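Outer membrane protein (Tpn50) (Borrelia burgdorferi, PDB 3OON) probably binds the peptidoglycan layer through its OmpA-like C-terminal domain, the part present here, tethering the outer membrane to the cell wall. Local coordinates at residues F17-Y22 with K34-I39; N24-L29 with S70-R75; E54-Q59 with R116-I121. All blocks are in the same frame, centred on the assembly; numbering follows the deposited sequence. Where two conformers were deposited one is given.

Contact 1: residues F17-Y22 with K34-I39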
loop_
_atom_site.group_PDB
_atom_site.type_symbol
_atom_site.label_atom_id
_atom_site.label_comp_id
_atom_site.label_asym_id
_atom_site.label_seq_id
_atom_site.Cartn_x
_atom_site.Cartn_y
_atom_site.Cartn_z
ATOM N N PHE A 17 -4.793 -4.212 6.333
ATOM C CA PHE A 17 -6.059 -3.676 5.882
ATOM C C PHE A 17 -7.159 -4.214 6.780
ATOM O O PHE A 17 -6.900 -5.022 7.673
ATOM C CB PHE A 17 -6.313 -4.050 4.413
ATOM C CG PHE A 17 -6.173 -5.514 4.128
ATOM C CD1 PHE A 17 -7.282 -6.339 4.117
ATOM C CD2 PHE A 17 -4.918 -6.072 3.883
ATOM C CE1 PHE A 17 -7.147 -7.719 3.869
ATOM C CE2 PHE A 17 -4.772 -7.436 3.637
ATOM C CZ PHE A 17 -5.891 -8.261 3.628
ATOM N N ASP A 18 -8.389 -3.775 6.565
ATOM C CA ASP A 18 -9.492 -4.321 7.349
ATOM C C ASP A 18 -10.659 -4.732 6.464
ATOM O O ASP A 18 -11.077 -3.998 5.561
ATOM C CB ASP A 18 -9.935 -3.368 8.462
ATOM C CG ASP A 18 -10.573 -2.115 7.927
ATOM O OD1 ASP A 18 -10.503 -1.900 6.705
ATOM O OD2 ASP A 18 -11.150 -1.345 8.724
ATOM N N ILE A 19 -11.166 -5.923 6.750
ATOM C CA ILE A 19 -12.181 -6.584 5.939
ATOM C C ILE A 19 -13.381 -6.748 6.831
ATOM O O ILE A 19 -13.255 -7.253 7.952
ATOM C CB ILE A 19 -11.715 -7.997 5.483
ATOM C CG1 ILE A 19 -10.536 -7.911 4.501
ATOM C CG2 ILE A 19 -12.892 -8.824 4.906
ATOM C CD1 ILE A 19 -10.876 -7.368 3.101
ATOM N N GLU A 20 -14.541 -6.320 6.343
ATOM C CA GLU A 20 -15.783 -6.532 7.062
ATOM C C GLU A 20 -16.190 -7.988 6.942
ATOM O O GLU A 20 -16.349 -8.507 5.830
ATOM C CB GLU A 20 -16.883 -5.628 6.514
ATOM C CG GLU A 20 -16.677 -4.168 6.848
ATOM C CD GLU A 20 -17.926 -3.322 6.665
ATOM O OE1 GLU A 20 -19.041 -3.788 6.984
ATOM O OE2 GLU A 20 -17.780 -2.172 6.210
ATOM N N PHE A 21 -16.305 -8.646 8.092
ATOM C CA PHE A 21 -16.880 -9.978 8.197
ATOM C C PHE A 21 -18.217 -9.849 8.904
ATOM O O PHE A 21 -18.392 -8.977 9.754
ATOM C CB PHE A 21 -15.977 -10.897 9.030
ATOM C CG PHE A 21 -14.684 -11.254 8.361
ATOM C CD1 PHE A 21 -14.619 -12.315 7.460
ATOM C CD2 PHE A 21 -13.525 -10.550 8.651
ATOM C CE1 PHE A 21 -13.404 -12.657 6.843
ATOM C CE2 PHE A 21 -12.312 -10.882 8.043
ATOM C CZ PHE A 21 -12.254 -11.932 7.138
ATOM N N TYR A 22 -19.164 -10.706 8.559
ATOM C CA TYR A 22 -20.410 -10.747 9.313
ATOM C C TYR A 22 -20.111 -11.161 10.754
ATOM O O TYR A 22 -19.154 -11.903 10.988
ATOM C CB TYR A 22 -21.405 -11.682 8.640
ATOM C CG TYR A 22 -21.997 -11.093 7.375
ATOM C CD1 TYR A 22 -22.919 -10.039 7.435
ATOM C CD2 TYR A 22 -21.638 -11.583 6.123
ATOM C CE1 TYR A 22 -23.469 -9.494 6.273
ATOM C CE2 TYR A 22 -22.181 -11.046 4.953
ATOM C CZ TYR A 22 -23.098 -10.003 5.038
ATOM O OH TYR A 22 -23.638 -9.461 3.889
ATOM N N LYS A 34 -13.904 -6.333 -3.968
ATOM C CA LYS A 34 -13.197 -5.346 -4.778
ATOM C C LYS A 34 -11.873 -4.926 -4.107
ATOM O O LYS A 34 -10.859 -4.723 -4.780
ATOM C CB LYS A 34 -14.104 -4.135 -5.020
ATOM C CG LYS A 34 -13.585 -3.121 -6.038
ATOM C CD LYS A 34 -14.143 -3.380 -7.443
ATOM C CE LYS A 34 -14.548 -2.078 -8.150
ATOM N NZ LYS A 34 -13.409 -1.162 -8.449
ATOM N N LYS A 35 -11.888 -4.809 -2.783
ATOM C CA LYS A 35 -10.661 -4.539 -2.022
ATOM C C LYS A 35 -9.655 -5.691 -2.130
ATOM O O LYS A 35 -8.446 -5.470 -2.317
ATOM C CB LYS A 35 -10.993 -4.273 -0.559
ATOM C CG LYS A 35 -9.785 -3.919 0.297
ATOM C CD LYS A 35 -10.135 -3.867 1.803
ATOM C CE LYS A 35 -10.921 -2.639 2.168
ATOM N NZ LYS A 35 -10.784 -2.341 3.622
ATOM N N ILE A 36 -10.147 -6.921 -2.012
ATOM C CA ILE A 36 -9.270 -8.079 -2.179
ATOM C C ILE A 36 -8.750 -8.155 -3.625
ATOM O O ILE A 36 -7.634 -8.606 -3.858
ATOM C CB ILE A 36 -9.939 -9.398 -1.749
ATOM C CG1 ILE A 36 -10.456 -9.294 -0.304
ATOM C CG2 ILE A 36 -8.938 -10.548 -1.845
ATOM C CD1 ILE A 36 -11.430 -10.395 0.074
ATOM N N ASP A 37 -9.550 -7.686 -4.580
ATOM C CA ASP A 37 -9.122 -7.623 -5.991
ATOM C C ASP A 37 -7.906 -6.715 -6.174
ATOM O O ASP A 37 -6.999 -7.015 -6.954
ATOM C CB ASP A 37 -10.254 -7.133 -6.887
ATOM C CG ASP A 37 -11.327 -8.182 -7.115
ATOM O OD1 ASP A 37 -11.092 -9.368 -6.813
ATOM O OD2 ASP A 37 -12.413 -7.805 -7.603
ATOM N N LEU A 38 -7.896 -5.608 -5.442
ATOM C CA LEU A 38 -6.745 -4.711 -5.420
ATOM C C LEU A 38 -5.526 -5.406 -4.816
ATOM O O LEU A 38 -4.420 -5.332 -5.368
ATOM C CB LEU A 38 -7.062 -3.409 -4.665
ATOM C CG LEU A 38 -5.869 -2.460 -4.477
ATOM C CD1 LEU A 38 -5.199 -2.069 -5.813
ATOM C CD2 LEU A 38 -6.310 -1.228 -3.719
ATOM N N ILE A 39 -5.724 -6.083 -3.683
ATOM C CA ILE A 39 -4.656 -6.908 -3.111
ATOM C C ILE A 39 -4.137 -7.902 -4.166
ATOM O O ILE A 39 -2.924 -8.071 -4.329
ATOM C CB ILE A 39 -5.135 -7.635 -1.830
ATOM C CG1 ILE A 39 -5.393 -6.609 -0.716
ATOM C CG2 ILE A 39 -4.114 -8.660 -1.368
ATOM C CD1 ILE A 39 -6.370 -7.073 0.342
HETATM O O HOH W 1 -8.354 -1.322 4.706
#
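Phe17 and Ile39 meet tip to tip where strand 12-20 passes beneath helix 33-45, the methyl CD1 of Ile39 standing over the centre of the phenyl ring. It lies 3.6 Å from the ring centroid and 13° off the ring normal, so this CH-pi contact is nearly axial. CG of Phe17 sits between its own backbone N and carbonyl carbon (chi1 52°), which carries the ring toward the helix; chi2 of 96° turns its face to Ile39, while Ile19 CG1 of the same strand lies in plane at the ring's edge. Ile19 itself sends CD1 across Ile36 at about a right angle, 3.9 Å from Ile36 CG1, and past the Lys35 chain, which runs in the opposite direction.

Lys35 serves two chemistries at once. CG leaves anti to the backbone N, and the chain bends at chi3; its CD packs on Ile19 CD1 at 3.8 Å. From there the ammonium reaches the strand's polar side, where NZ donates to Asp18 O at 2.6 Å, slightly out of the carbonyl plane, and, in the conformer given, forms a salt bridge with Asp18 OD1 at 3.1 Å. A water accepts from both Lys35 NZ and Asp18 N, and Asn1, the first residue of this chain, adds its carbonyl O to the lysine and its ND2 to Asp18 OD2.

This is helix-on-sheet packing of the OmpA-like alpha/beta fold, with Ile77, Tyr80 and Leu81 of helix 63-83 also packed on Ile36. Two carbonyl oxygens and a water around the ammonium, joined by the carboxylate in this conformer, should favour the protonated form, its charge probably balanced by Asp18 at the polar margin of an otherwise apolar interface.

Contact 2: residues N24-L29 with S70-R75; sequences NSFQIL and SEKRAR. With SO4 (sulfate ion), chain B.
Phe26 and Arg73 bring their CA atoms to 4.7 Å where the irregular segment 24-29 runs against helix 63-83. With its CG between the backbone N and carbonyl carbon (chi1 51°), the Phe26 ring lies against Lys72, whose chain, in the conformer given, crosses it obliquely. CB of Lys72 stands over the ring face, 4.0 Å from the centroid and 28° off the normal, in a CH-pi contact. Farther along, Lys72 CD and CE follow the ring toward its rim, and NZ ends 3.6 Å from Phe26 CZ.

Arg73, the next residue of the helix, reaches the loop backbone. Extended from CG to NE, it grips a single atom side-on: NE donates to Ser25 O at 2.9 Å and NH2 to the same Ser25 O at 3.1 Å, both from one face of the carbonyl plane, while the oxygen lies in the guanidinium plane. In the OmpA-like fold this helix follows strand 51-55, and the arginine joins it both to the loop after strand 12-20 and, through NH1, to the backbone carbonyl of His56. The same guanidinium holds a sulfate, probably from the crystallisation liquor. NH1 points almost straight at sulfate O2 (2.9 Å, 177°), whereas NH2 reaches sulfate O4 at 2.9 Å along a more bent path. Arg115 NE also binds the anion. Within the loop, Ser25 OG, in the conformer given, accepts from Gln27 N, an ST turn.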
loop_
_atom_site.group_PDB
_atom_site.type_symbol
_atom_site.label_atom_id
_atom_site.label_comp_id
_atom_site.label_asym_id
_atom_site.label_seq_id
_atom_site.Cartn_x
_atom_site.Cartn_y
_atom_site.Cartn_z
ATOM N N ASN A 24 -19.171 -12.524 14.190
ATOM C CA ASN A 24 -18.730 -13.854 14.655
ATOM C C ASN A 24 -18.599 -14.923 13.569
ATOM O O ASN A 24 -18.719 -16.116 13.854
ATOM C CB ASN A 24 -19.651 -14.366 15.779
ATOM C CG ASN A 24 -20.009 -13.286 16.774
ATOM O OD1 ASN A 24 -21.156 -12.826 16.819
ATOM N ND2 ASN A 24 -19.033 -12.860 17.569
ATOM N N SER A 25 -18.341 -14.496 12.337
ATOM C CA SER A 25 -18.272 -15.407 11.201
ATOM C C SER A 25 -16.993 -15.190 10.400
ATOM O O SER A 25 -16.292 -14.202 10.600
ATOM C CB SER A 25 -19.493 -15.210 10.300
ATOM O OG SER A 25 -19.312 -15.837 9.042
ATOM N N PHE A 26 -16.693 -16.123 9.502
ATOM C CA PHE A 26 -15.554 -15.983 8.600
ATOM C C PHE A 26 -16.063 -15.725 7.180
ATOM O O PHE A 26 -15.374 -16.007 6.197
ATOM C CB PHE A 26 -14.619 -17.204 8.675
ATOM C CG PHE A 26 -15.324 -18.527 8.529
ATOM C CD1 PHE A 26 -15.550 -19.078 7.269
ATOM C CD2 PHE A 26 -15.751 -19.230 9.656
ATOM C CE1 PHE A 26 -16.204 -20.300 7.134
ATOM C CE2 PHE A 26 -16.399 -20.449 9.527
ATOM C CZ PHE A 26 -16.625 -20.985 8.260
ATOM N N GLN A 27 -17.282 -15.194 7.077
ATOM C CA GLN A 27 -17.845 -14.861 5.777
ATOM C C GLN A 27 -17.613 -13.384 5.448
ATOM O O GLN A 27 -17.987 -12.496 6.213
ATOM C CB GLN A 27 -19.325 -15.251 5.694
ATOM C CG GLN A 27 -19.700 -15.826 4.323
ATOM C CD GLN A 27 -21.008 -16.617 4.321
ATOM O OE1 GLN A 27 -21.353 -17.299 5.292
ATOM N NE2 GLN A 27 -21.731 -16.540 3.212
ATOM N N ILE A 28 -16.954 -13.149 4.320
ATOM C CA ILE A 28 -16.611 -11.809 3.841
ATOM C C ILE A 28 -17.846 -11.157 3.226
ATOM O O ILE A 28 -18.542 -11.786 2.428
ATOM C CB ILE A 28 -15.478 -11.888 2.761
ATOM C CG1 ILE A 28 -14.238 -12.606 3.318
ATOM C CG2 ILE A 28 -15.098 -10.509 2.262
ATOM C CD1 ILE A 28 -13.367 -13.281 2.252
ATOM N N LEU A 29 -18.132 -9.909 3.609
ATOM C CA LEU A 29 -19.210 -9.143 2.968
ATOM C C LEU A 29 -18.925 -8.942 1.487
ATOM O O LEU A 29 -17.782 -8.701 1.089
ATOM C CB LEU A 29 -19.404 -7.779 3.636
ATOM C CG LEU A 29 -20.438 -7.666 4.759
ATOM C CD1 LEU A 29 -19.918 -8.303 6.046
ATOM C CD2 LEU A 29 -20.798 -6.216 4.993
ATOM N N SER A 70 -10.283 -17.060 13.742
ATOM C CA SER A 70 -9.306 -16.161 13.162
ATOM C C SER A 70 -8.579 -16.831 11.991
ATOM O O SER A 70 -8.317 -16.177 10.981
ATOM C CB SER A 70 -8.321 -15.679 14.234
ATOM O OG SER A 70 -7.438 -16.718 14.619
ATOM N N GLU A 71 -8.281 -18.125 12.123
ATOM C CA GLU A 71 -7.630 -18.861 11.039
ATOM C C GLU A 71 -8.563 -19.037 9.838
ATOM O O GLU A 71 -8.117 -18.925 8.695
ATOM C CB GLU A 71 -7.052 -20.214 11.492
ATOM C CG GLU A 71 -6.101 -20.809 10.429
ATOM C CD GLU A 71 -5.632 -22.215 10.740
ATOM O OE1 GLU A 71 -6.088 -23.156 10.055
ATOM O OE2 GLU A 71 -4.795 -22.377 11.651
ATOM N N LYS A 72 -9.845 -19.293 10.095
ATOM C CA LYS A 72 -10.829 -19.437 9.011
ATOM C C LYS A 72 -11.051 -18.131 8.243
ATOM O O LYS A 72 -11.401 -18.151 7.058
ATOM C CB LYS A 72 -12.154 -19.998 9.534
ATOM C CG LYS A 72 -12.007 -21.351 10.240
ATOM C CD LYS A 72 -13.329 -22.070 10.405
ATOM C CE LYS A 72 -13.648 -22.918 9.180
ATOM N NZ LYS A 72 -14.816 -23.822 9.394
ATOM N N ARG A 73 -10.849 -17.003 8.925
ATOM C CA ARG A 73 -10.881 -15.684 8.283
ATOM C C ARG A 73 -9.705 -15.511 7.317
ATOM O O ARG A 73 -9.907 -15.085 6.183
ATOM C CB ARG A 73 -10.906 -14.558 9.325
ATOM C CG ARG A 73 -12.281 -14.359 9.903
ATOM C CD ARG A 73 -12.312 -13.320 11.004
ATOM N NE ARG A 73 -13.682 -13.176 11.472
ATOM C CZ ARG A 73 -14.025 -12.605 12.619
ATOM N NH1 ARG A 73 -13.097 -12.115 13.423
ATOM N NH2 ARG A 73 -15.300 -12.527 12.965
ATOM N N ALA A 74 -8.497 -15.857 7.764
ATOM C CA ALA A 74 -7.327 -15.882 6.878
ATOM C C ALA A 74 -7.567 -16.801 5.674
ATOM O O ALA A 74 -7.239 -16.461 4.528
ATOM C CB ALA A 74 -6.079 -16.323 7.656
ATOM N N ARG A 75 -8.135 -17.969 5.942
ATOM C CA ARG A 75 -8.437 -18.938 4.882
ATOM C C ARG A 75 -9.487 -18.455 3.879
ATOM O O ARG A 75 -9.360 -18.721 2.680
ATOM C CB ARG A 75 -8.813 -20.295 5.482
ATOM C CG ARG A 75 -7.594 -21.051 5.933
ATOM C CD ARG A 75 -7.886 -22.449 6.448
ATOM N NE ARG A 75 -6.643 -23.053 6.924
ATOM C CZ ARG A 75 -5.775 -23.708 6.157
ATOM N NH1 ARG A 75 -6.004 -23.880 4.856
ATOM N NH2 ARG A 75 -4.672 -24.203 6.700
HETATM S S SO4 B . -14.949 -11.338 16.620
HETATM O O1 SO4 B . -15.846 -10.249 17.002
HETATM O O2 SO4 B . -13.798 -10.810 15.897
HETATM O O3 SO4 B . -14.505 -11.999 17.846
HETATM O O4 SO4 B . -15.689 -12.289 15.799
#

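Contact 3: residues E54-Q59 with R116-I121; sequences EGHTEQ and RVEITI. With SO4 (sulfate ion), chain B.
His56 and Glu118 extend side chain to side chain an antiparallel pairing in the mixed sheet of the OmpA-like domain, between strands 51-55 and 114-122. In the close-packed part, Glu54 and Glu118 form a hydrogen-bonded pair: Glu54 N to Glu118 O is 2.9 Å and nearly straight, and Glu118 N returns to Glu54 O at 3.2 Å. Glu118 bends at chi2 (94°), and its OE1 accepts a hydrogen bond from His56 NE2 through the syn lone pair at 2.6 Å, near the imidazole plane. Trp97, its ring almost parallel to that of His56, also binds Glu54 OE2.

Beyond Gly55 the strands part and water replaces direct bonds. One water accepts from His56 N and donates to Arg116 O; another accepts from Arg116 N. At the other end, a third links Glu54 OE1 to Thr120 OG1. On the exposed side, NH2 of Arg116 stands over one face of the His56 ring toward its rim, the guanidinium tilted 43° to it, and salt-bridges Glu118 OE2. Farther along the loop, Gln59 N donates to sulfate O3 and Glu58 N to O2, each at 2.9 Å.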
loop_
_atom_site.group_PDB
_atom_site.type_symbol
_atom_site.label_atom_id
_atom_site.label_comp_id
_atom_site.label_asym_id
_atom_site.label_seq_id
_atom_site.Cartn_x
_atom_site.Cartn_y
_atom_site.Cartn_z
ATOM N N GLU A 54 -2.623 -13.564 7.923
ATOM C CA GLU A 54 -2.840 -13.612 9.370
ATOM C C GLU A 54 -4.198 -13.033 9.734
ATOM O O GLU A 54 -4.528 -11.901 9.334
ATOM C CB GLU A 54 -1.732 -12.848 10.099
ATOM C CG GLU A 54 -0.338 -13.405 9.835
ATOM C CD GLU A 54 0.742 -12.620 10.529
ATOM O OE1 GLU A 54 1.276 -11.665 9.920
ATOM O OE2 GLU A 54 1.057 -12.957 11.689
ATOM N N GLY A 55 -4.986 -13.822 10.461
ATOM C CA GLY A 55 -6.352 -13.459 10.834
ATOM C C GLY A 55 -6.453 -13.119 12.308
ATOM O O GLY A 55 -5.612 -13.543 13.121
ATOM N N HIS A 56 -7.491 -12.356 12.650
ATOM C CA HIS A 56 -7.692 -11.875 14.002
ATOM C C HIS A 56 -9.164 -11.857 14.385
ATOM O O HIS A 56 -10.062 -11.697 13.539
ATOM C CB HIS A 56 -7.123 -10.455 14.181
ATOM C CG HIS A 56 -5.673 -10.331 13.835
ATOM N ND1 HIS A 56 -4.670 -10.452 14.772
ATOM C CD2 HIS A 56 -5.057 -10.095 12.653
ATOM C CE1 HIS A 56 -3.498 -10.296 14.184
ATOM N NE2 HIS A 56 -3.705 -10.076 12.897
ATOM N N THR A 57 -9.394 -12.033 15.679
ATOM C CA THR A 57 -10.698 -11.823 16.273
ATOM C C THR A 57 -10.555 -10.719 17.308
ATOM O O THR A 57 -9.440 -10.323 17.651
ATOM C CB THR A 57 -11.222 -13.089 16.970
ATOM O OG1 THR A 57 -10.208 -13.598 17.842
ATOM C CG2 THR A 57 -11.574 -14.159 15.956
ATOM N N GLU A 58 -11.688 -10.240 17.809
ATOM C CA GLU A 58 -11.692 -9.194 18.829
ATOM C C GLU A 58 -12.286 -9.667 20.152
ATOM O O GLU A 58 -11.845 -9.234 21.219
ATOM C CB GLU A 58 -12.424 -7.959 18.314
ATOM C CG GLU A 58 -11.706 -7.305 17.141
ATOM C CD GLU A 58 -12.289 -5.966 16.739
ATOM O OE1 GLU A 58 -13.401 -5.615 17.199
ATOM O OE2 GLU A 58 -11.626 -5.262 15.943
ATOM N N GLN A 59 -13.278 -10.552 20.068
ATOM C CA GLN A 59 -14.017 -11.054 21.237
ATOM C C GLN A 59 -13.093 -11.827 22.168
ATOM O O GLN A 59 -12.182 -12.520 21.718
ATOM C CB GLN A 59 -15.152 -11.968 20.751
ATOM C CG GLN A 59 -16.135 -12.457 21.787
ATOM C CD GLN A 59 -17.297 -13.233 21.172
ATOM O OE1 GLN A 59 -18.437 -12.765 21.185
ATOM N NE2 GLN A 59 -17.016 -14.417 20.631
ATOM N N ARG A 116 -9.128 -6.905 11.398
ATOM C CA ARG A 116 -7.781 -6.773 10.880
ATOM C C ARG A 116 -7.336 -8.055 10.187
ATOM O O ARG A 116 -7.532 -9.159 10.706
ATOM C CB ARG A 116 -6.809 -6.434 12.015
ATOM C CG ARG A 116 -7.031 -5.053 12.665
ATOM C CD ARG A 116 -6.092 -4.842 13.852
ATOM N NE ARG A 116 -4.792 -5.481 13.622
ATOM C CZ ARG A 116 -4.292 -6.489 14.339
ATOM N NH1 ARG A 116 -4.956 -6.985 15.380
ATOM N NH2 ARG A 116 -3.107 -6.985 14.016
ATOM N N VAL A 117 -6.754 -7.884 9.000
ATOM C CA VAL A 117 -6.093 -8.964 8.273
ATOM C C VAL A 117 -4.764 -8.399 7.818
ATOM O O VAL A 117 -4.655 -7.217 7.470
ATOM C CB VAL A 117 -6.890 -9.469 7.029
ATOM C CG1 VAL A 117 -6.196 -10.687 6.392
ATOM C CG2 VAL A 117 -8.300 -9.855 7.381
ATOM N N GLU A 118 -3.741 -9.236 7.839
ATOM C CA GLU A 118 -2.468 -8.848 7.292
ATOM C C GLU A 118 -2.098 -9.904 6.290
ATOM O O GLU A 118 -2.388 -11.090 6.493
ATOM C CB GLU A 118 -1.388 -8.754 8.367
ATOM C CG GLU A 118 -1.576 -7.607 9.348
ATOM C CD GLU A 118 -2.318 -8.042 10.597
ATOM O OE1 GLU A 118 -1.980 -9.127 11.146
ATOM O OE2 GLU A 118 -3.235 -7.301 11.021
ATOM N N ILE A 119 -1.479 -9.463 5.205
ATOM C CA ILE A 119 -0.866 -10.361 4.250
ATOM C C ILE A 119 0.569 -9.887 4.045
ATOM O O ILE A 119 0.812 -8.704 3.749
ATOM C CB ILE A 119 -1.604 -10.361 2.910
ATOM C CG1 ILE A 119 -3.024 -10.912 3.070
ATOM C CG2 ILE A 119 -0.829 -11.197 1.881
ATOM C CD1 ILE A 119 -3.878 -10.853 1.801
ATOM N N THR A 120 1.521 -10.790 4.219
ATOM C CA THR A 120 2.924 -10.456 4.003
ATOM C C THR A 120 3.451 -11.125 2.737
ATOM O O THR A 120 3.347 -12.342 2.586
ATOM C CB THR A 120 3.781 -10.831 5.218
ATOM O OG1 THR A 120 3.272 -10.153 6.376
ATOM C CG2 THR A 120 5.244 -10.417 5.016
ATOM N N ILE A 121 4.000 -10.319 1.832
ATOM C CA ILE A 121 4.690 -10.856 0.661
ATOM C C ILE A 121 6.067 -11.249 1.161
ATOM O O ILE A 121 6.902 -10.388 1.461
ATOM C CB ILE A 121 4.783 -9.842 -0.492
ATOM C CG1 ILE A 121 3.384 -9.320 -0.851
ATOM C CG2 ILE A 121 5.432 -10.498 -1.718
ATOM C CD1 ILE A 121 3.392 -8.107 -1.785
HETATM S S SO4 B . -14.949 -11.338 16.620
HETATM O O1 SO4 B . -15.846 -10.249 17.002
HETATM O O2 SO4 B . -13.798 -10.810 15.897
HETATM O O3 SO4 B . -14.505 -11.999 17.846
HETATM O O4 SO4 B . -15.689 -12.289 15.799
HETATM O O HOH W 2 0.948 -11.245 7.334
HETATM O O HOH W 3 -9.305 -11.085 10.712
HETATM O O HOH W 4 -9.505 -7.239 14.239
#

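Overall arrangement
Contacts 1 and 3 are buried and share one sheet, since strands 12-20 and 114-122 are neighbours: Phe17 O accepts from Val117 N, and Ile119 packs against both Phe17 and Ile39. Contact 1 lays a helix on that sheet through aliphatic and aromatic packing with a charged margin, whereas contact 3 joins two strands by backbone bonds and a histidine-carboxylate pair. Contact 2 lies at the surface and depends on one arginine and a lysine-covered ring. It adjoins contact 1 through Glu20 and Leu29, whose backbones bond, and contact 3 through Arg73 and His56. Contacts 2 and 3 share the sulfate, an anion site formed by helix 63-83, the loop after strand 51-55 and Arg115 of strand 114-122, while contact 1 has no part in it.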